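Local coordinates for protein nucleoporin NUP82 (Saccharomyces cerevisiae, PDB 3PBP) that serves as a structural constituent of the nuclear pore complex, its N-terminal beta-propeller domain, the part given here, containing the region that interacts with NUP116, at residues A[23-34]-A[37-49]. The protein carries 1 engineered substitution. Numbering follows the deposited sequence.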
loop_
_atom_site.group_PDB
_atom_site.type_symbol
_atom_site.label_atom_id
_atom_site.label_comp_id
_atom_site.label_asym_id
_atom_site.label_seq_id
_atom_site.Cartn_x
_atom_site.Cartn_y
_atom_site.Cartn_z
ATOM N N PRO A 23 -1.529 5.291 -28.775
ATOM C CA PRO A 23 -2.136 5.254 -27.435
ATOM C C PRO A 23 -3.205 6.338 -27.223
ATOM O O PRO A 23 -2.972 7.511 -27.538
ATOM C CB PRO A 23 -0.928 5.420 -26.502
ATOM C CG PRO A 23 0.032 6.240 -27.326
ATOM C CD PRO A 23 -0.093 5.620 -28.705
ATOM N N ARG A 24 -4.369 5.942 -26.693
ATOM C CA ARG A 24 -5.483 6.873 -26.441
ATOM C C ARG A 24 -6.044 6.802 -25.022
ATOM O O ARG A 24 -6.356 5.724 -24.511
ATOM C CB ARG A 24 -6.642 6.609 -27.406
ATOM C CG ARG A 24 -6.340 6.861 -28.866
ATOM C CD ARG A 24 -7.433 6.255 -29.712
ATOM N NE ARG A 24 -8.315 7.260 -30.282
ATOM C CZ ARG A 24 -9.564 7.016 -30.664
ATOM N NH1 ARG A 24 -10.080 5.794 -30.527
ATOM N NH2 ARG A 24 -10.295 7.990 -31.195
ATOM N N TYR A 25 -6.201 7.959 -24.393
ATOM C CA TYR A 25 -6.740 7.995 -23.044
ATOM C C TYR A 25 -7.841 9.021 -22.927
ATOM O O TYR A 25 -7.930 9.946 -23.722
ATOM C CB TYR A 25 -5.646 8.318 -22.038
ATOM C CG TYR A 25 -4.423 7.444 -22.181
ATOM C CD1 TYR A 25 -3.452 7.718 -23.152
ATOM C CD2 TYR A 25 -4.223 6.348 -21.337
ATOM C CE1 TYR A 25 -2.307 6.927 -23.276
ATOM C CE2 TYR A 25 -3.082 5.550 -21.452
ATOM C CZ TYR A 25 -2.127 5.846 -22.425
ATOM O OH TYR A 25 -0.996 5.060 -22.548
ATOM N N ILE A 26 -8.682 8.846 -21.923
ATOM C CA ILE A 26 -9.779 9.765 -21.689
ATOM C C ILE A 26 -10.038 9.835 -20.185
ATOM O O ILE A 26 -10.000 8.818 -19.491
ATOM C CB ILE A 26 -11.052 9.299 -22.432
ATOM C CG1 ILE A 26 -12.174 10.315 -22.219
ATOM C CG2 ILE A 26 -11.453 7.894 -21.958
ATOM C CD1 ILE A 26 -13.446 9.957 -22.934
ATOM N N PHE A 27 -10.271 11.040 -19.682
ATOM C CA PHE A 27 -10.536 11.251 -18.255
ATOM C C PHE A 27 -11.618 12.311 -18.143
ATOM O O PHE A 27 -11.839 13.092 -19.082
ATOM C CB PHE A 27 -9.291 11.773 -17.548
ATOM C CG PHE A 27 -8.052 11.004 -17.861
ATOM C CD1 PHE A 27 -7.775 9.800 -17.198
ATOM C CD2 PHE A 27 -7.159 11.471 -18.836
ATOM C CE1 PHE A 27 -6.627 9.070 -17.498
ATOM C CE2 PHE A 27 -6.006 10.750 -19.145
ATOM C CZ PHE A 27 -5.736 9.541 -18.472
ATOM N N SER A 28 -12.301 12.338 -17.006
ATOM C CA SER A 28 -13.331 13.333 -16.784
ATOM C C SER A 28 -13.022 13.953 -15.443
ATOM O O SER A 28 -12.182 13.459 -14.704
ATOM C CB SER A 28 -14.734 12.726 -16.806
ATOM O OG SER A 28 -14.925 11.847 -15.722
ATOM N N SER A 29 -13.708 15.040 -15.134
ATOM C CA SER A 29 -13.461 15.781 -13.907
ATOM C C SER A 29 -14.735 16.525 -13.504
ATOM O O SER A 29 -15.652 16.686 -14.320
ATOM C CB SER A 29 -12.349 16.798 -14.189
ATOM O OG SER A 29 -11.461 16.884 -13.106
ATOM N N GLN A 30 -14.782 16.997 -12.263
ATOM C CA GLN A 30 -15.930 17.749 -11.764
ATOM C C GLN A 30 -17.288 17.146 -12.141
ATOM O O GLN A 30 -18.066 17.724 -12.906
ATOM C CB GLN A 30 -15.840 19.198 -12.248
ATOM C CG GLN A 30 -14.521 19.866 -11.893
ATOM C CD GLN A 30 -14.467 21.341 -12.282
ATOM O OE1 GLN A 30 -15.340 21.852 -12.998
ATOM N NE2 GLN A 30 -13.433 22.029 -11.823
ATOM N N ASN A 31 -17.561 15.967 -11.595
ATOM C CA ASN A 31 -18.814 15.266 -11.839
ATOM C C ASN A 31 -19.127 14.989 -13.315
ATOM O O ASN A 31 -20.259 15.175 -13.757
ATOM C CB ASN A 31 -19.960 16.041 -11.192
ATOM C CG ASN A 31 -21.209 15.205 -11.041
ATOM O OD1 ASN A 31 -21.159 14.050 -10.593
ATOM N ND2 ASN A 31 -22.343 15.782 -11.403
ATOM N N GLY A 32 -18.112 14.525 -14.054
ATOM C CA GLY A 32 -18.257 14.197 -15.467
ATOM C C GLY A 32 -18.547 15.399 -16.347
ATOM O O GLY A 32 -19.055 15.281 -17.468
ATOM N N THR A 33 -18.193 16.567 -15.835
ATOM C CA THR A 33 -18.439 17.821 -16.511
ATOM C C THR A 33 -17.299 18.246 -17.432
ATOM O O THR A 33 -17.542 18.857 -18.455
ATOM C CB THR A 33 -18.772 18.906 -15.431
ATOM O OG1 THR A 33 -20.016 19.529 -15.759
ATOM C CG2 THR A 33 -17.670 19.964 -15.298
ATOM N N ARG A 34 -16.059 17.914 -17.088
ATOM C CA ARG A 34 -14.912 18.295 -17.927
ATOM C C ARG A 34 -14.272 17.046 -18.507
ATOM O O ARG A 34 -14.035 16.087 -17.783
ATOM C CB ARG A 34 -13.827 19.010 -17.120
ATOM C CG ARG A 34 -14.250 20.164 -16.234
ATOM C CD ARG A 34 -13.281 20.181 -15.070
ATOM N NE ARG A 34 -12.409 21.345 -15.028
ATOM C CZ ARG A 34 -11.261 21.376 -14.360
ATOM N NH1 ARG A 34 -10.843 20.307 -13.701
ATOM N NH2 ARG A 34 -10.553 22.494 -14.315
ATOM N N PHE A 37 -8.867 14.367 -23.240
ATOM C CA PHE A 37 -8.657 13.347 -24.259
ATOM C C PHE A 37 -7.232 13.389 -24.794
ATOM O O PHE A 37 -6.791 14.425 -25.285
ATOM C CB PHE A 37 -9.655 13.622 -25.387
ATOM C CG PHE A 37 -9.705 12.566 -26.448
ATOM C CD1 PHE A 37 -10.228 11.308 -26.179
ATOM C CD2 PHE A 37 -9.286 12.849 -27.742
ATOM C CE1 PHE A 37 -10.335 10.353 -27.187
ATOM C CE2 PHE A 37 -9.391 11.903 -28.751
ATOM C CZ PHE A 37 -9.919 10.651 -28.471
ATOM N N ILE A 38 -6.506 12.279 -24.692
ATOM C CA ILE A 38 -5.127 12.230 -25.194
ATOM C C ILE A 38 -5.020 11.362 -26.454
ATOM O O ILE A 38 -5.485 10.215 -26.484
ATOM C CB ILE A 38 -4.138 11.695 -24.135
ATOM C CG1 ILE A 38 -4.116 12.635 -22.933
ATOM C CG2 ILE A 38 -2.740 11.598 -24.732
ATOM C CD1 ILE A 38 -3.076 12.279 -21.919
ATOM N N GLN A 39 -4.400 11.919 -27.491
ATOM C CA GLN A 39 -4.251 11.227 -28.771
ATOM C C GLN A 39 -3.177 11.906 -29.634
ATOM O O GLN A 39 -3.190 13.132 -29.816
ATOM C CB GLN A 39 -5.609 11.229 -29.467
ATOM C CG GLN A 39 -5.608 11.031 -30.956
ATOM C CD GLN A 39 -7.022 11.075 -31.501
ATOM O OE1 GLN A 39 -7.828 10.156 -31.269
ATOM N NE2 GLN A 39 -7.348 12.158 -32.208
ATOM N N ASP A 40 -2.245 11.104 -30.147
ATOM C CA ASP A 40 -1.140 11.606 -30.965
ATOM C C ASP A 40 -0.282 12.611 -30.221
ATOM O O ASP A 40 0.172 13.599 -30.794
ATOM C CB ASP A 40 -1.646 12.266 -32.250
ATOM C CG ASP A 40 -2.308 11.276 -33.191
ATOM O OD1 ASP A 40 -1.848 10.101 -33.226
ATOM O OD2 ASP A 40 -3.271 11.680 -33.900
ATOM N N ASN A 41 -0.051 12.352 -28.946
ATOM C CA ASN A 41 0.754 13.245 -28.126
ATOM C C ASN A 41 0.174 14.646 -28.022
ATOM O O ASN A 41 0.912 15.623 -27.911
ATOM C CB ASN A 41 2.185 13.317 -28.650
ATOM C CG ASN A 41 2.868 11.966 -28.636
ATOM O OD1 ASN A 41 2.962 11.309 -27.597
ATOM N ND2 ASN A 41 3.349 11.543 -29.789
ATOM N N ILE A 42 -1.152 14.732 -28.063
ATOM C CA ILE A 42 -1.827 16.011 -27.923
ATOM C C ILE A 42 -2.915 15.880 -26.858
ATOM O O ILE A 42 -3.647 14.881 -26.820
ATOM C CB ILE A 42 -2.508 16.482 -29.237
ATOM C CG1 ILE A 42 -1.515 16.440 -30.409
ATOM C CG2 ILE A 42 -3.042 17.917 -29.044
ATOM C CD1 ILE A 42 -2.150 16.685 -31.750
ATOM N N ILE A 43 -3.012 16.890 -25.994
ATOM C CA ILE A 43 -4.018 16.900 -24.954
ATOM C C ILE A 43 -5.194 17.734 -25.429
ATOM O O ILE A 43 -5.028 18.868 -25.872
ATOM C CB ILE A 43 -3.494 17.538 -23.652
ATOM C CG1 ILE A 43 -2.242 16.803 -23.167
ATOM C CG2 ILE A 43 -4.581 17.499 -22.588
ATOM C CD1 ILE A 43 -1.543 17.461 -21.960
ATOM N N ARG A 44 -6.383 17.157 -25.364
ATOM C CA ARG A 44 -7.591 17.882 -25.721
ATOM C C ARG A 44 -8.415 17.991 -24.440
ATOM O O ARG A 44 -8.575 17.011 -23.713
ATOM C CB ARG A 44 -8.391 17.131 -26.768
ATOM C CG ARG A 44 -7.809 17.196 -28.134
ATOM C CD ARG A 44 -8.759 16.557 -29.132
ATOM N NE ARG A 44 -8.187 16.538 -30.474
ATOM C CZ ARG A 44 -8.730 15.924 -31.521
ATOM N NH1 ARG A 44 -9.875 15.266 -31.391
ATOM N NH2 ARG A 44 -8.117 15.955 -32.698
ATOM N N TRP A 45 -8.920 19.183 -24.145
ATOM C CA TRP A 45 -9.722 19.373 -22.949
ATOM C C TRP A 45 -10.944 20.193 -23.301
ATOM O O TRP A 45 -10.852 21.163 -24.039
ATOM C CB TRP A 45 -8.890 20.048 -21.852
ATOM C CG TRP A 45 -8.422 21.452 -22.148
ATOM C CD1 TRP A 45 -9.023 22.614 -21.761
ATOM C CD2 TRP A 45 -7.226 21.833 -22.833
ATOM N NE1 TRP A 45 -8.272 23.692 -22.148
ATOM C CE2 TRP A 45 -7.162 23.244 -22.810
ATOM C CE3 TRP A 45 -6.194 21.119 -23.458
ATOM C CZ2 TRP A 45 -6.109 23.957 -23.395
ATOM C CZ3 TRP A 45 -5.142 21.834 -24.043
ATOM C CH2 TRP A 45 -5.109 23.234 -24.003
ATOM N N TYR A 46 -12.093 19.802 -22.776
ATOM C CA TYR A 46 -13.311 20.522 -23.088
ATOM C C TYR A 46 -14.239 20.520 -21.894
ATOM O O TYR A 46 -14.521 19.465 -21.325
ATOM C CB TYR A 46 -13.976 19.849 -24.286
ATOM C CG TYR A 46 -15.380 20.276 -24.622
ATOM C CD1 TYR A 46 -15.643 21.502 -25.233
ATOM C CD2 TYR A 46 -16.442 19.415 -24.394
ATOM C CE1 TYR A 46 -16.942 21.854 -25.621
ATOM C CE2 TYR A 46 -17.736 19.749 -24.771
ATOM C CZ TYR A 46 -17.983 20.965 -25.384
ATOM O OH TYR A 46 -19.278 21.266 -25.751
ATOM N N ASN A 47 -14.691 21.707 -21.498
ATOM C CA ASN A 47 -15.619 21.807 -20.388
ATOM C C ASN A 47 -17.032 21.851 -20.959
ATOM O O ASN A 47 -17.453 22.836 -21.560
ATOM C CB ASN A 47 -15.362 23.052 -19.544
ATOM C CG ASN A 47 -16.282 23.129 -18.352
ATOM O OD1 ASN A 47 -17.499 23.109 -18.498
ATOM N ND2 ASN A 47 -15.707 23.201 -17.166
ATOM N N VAL A 48 -17.744 20.751 -20.768
ATOM C CA VAL A 48 -19.103 20.580 -21.235
ATOM C C VAL A 48 -20.083 21.734 -20.946
ATOM O O VAL A 48 -21.004 21.965 -21.736
ATOM C CB VAL A 48 -19.651 19.248 -20.663
ATOM C CG1 VAL A 48 -21.156 19.215 -20.702
ATOM C CG2 VAL A 48 -19.072 18.089 -21.464
ATOM N N LEU A 49 -19.893 22.466 -19.849
ATOM C CA LEU A 49 -20.814 23.548 -19.507
ATOM C C LEU A 49 -20.282 24.942 -19.805
ATOM O O LEU A 49 -21.046 25.916 -19.858
ATOM C CB LEU A 49 -21.147 23.504 -18.020
ATOM C CG LEU A 49 -21.545 22.185 -17.382
ATOM C CD1 LEU A 49 -21.667 22.380 -15.877
ATOM C CD2 LEU A 49 -22.845 21.676 -18.004
#
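Phe37 packs beside Ile26 in a non-hydrogen-bonded pair of the antiparallel hairpin 24-29/34-39, CD1 of its ring edge 4.3 Å from CB of Ile26. With CG anti to the backbone N (chi1 -173°), the ring leans toward the Gln39 end of the strand, bringing Phe37 CZ to 3.8 Å from Arg24 NH2, ring and guanidinium planes steeply inclined; Met440 touches Arg24, Ile26 and Phe37. Ile38 forms a hydrogen-bonded pair with Tyr25: its N donates to Tyr25 O (2.9 Å), its O accepts from Tyr25 N (3.2 Å). On the other face, CB and CD1 of Ile38 meet the ring edges of Tyr25 and Phe27, while Tyr25 OH bonds to Phe69 O. Gln39 lies alongside Arg24, amide and guanidinium nearly coplanar, and OE1, less surely placed, accepts from NE and NH2. An alanine in place of Arg24 would probably leave the Gln39 amide without this mate and Phe37 CZ less covered. Asn47 lays ND2 against Arg34 CG (3.5 Å), and its OD1 closes an Asx turn with Leu49 N. Val48 N reaches Thr33 O (3.0 Å). Both faces of this propeller-blade hairpin thus carry apolar packing, the polar Arg24–Gln39 pair sitting beside Ile26, Phe37 and Met440.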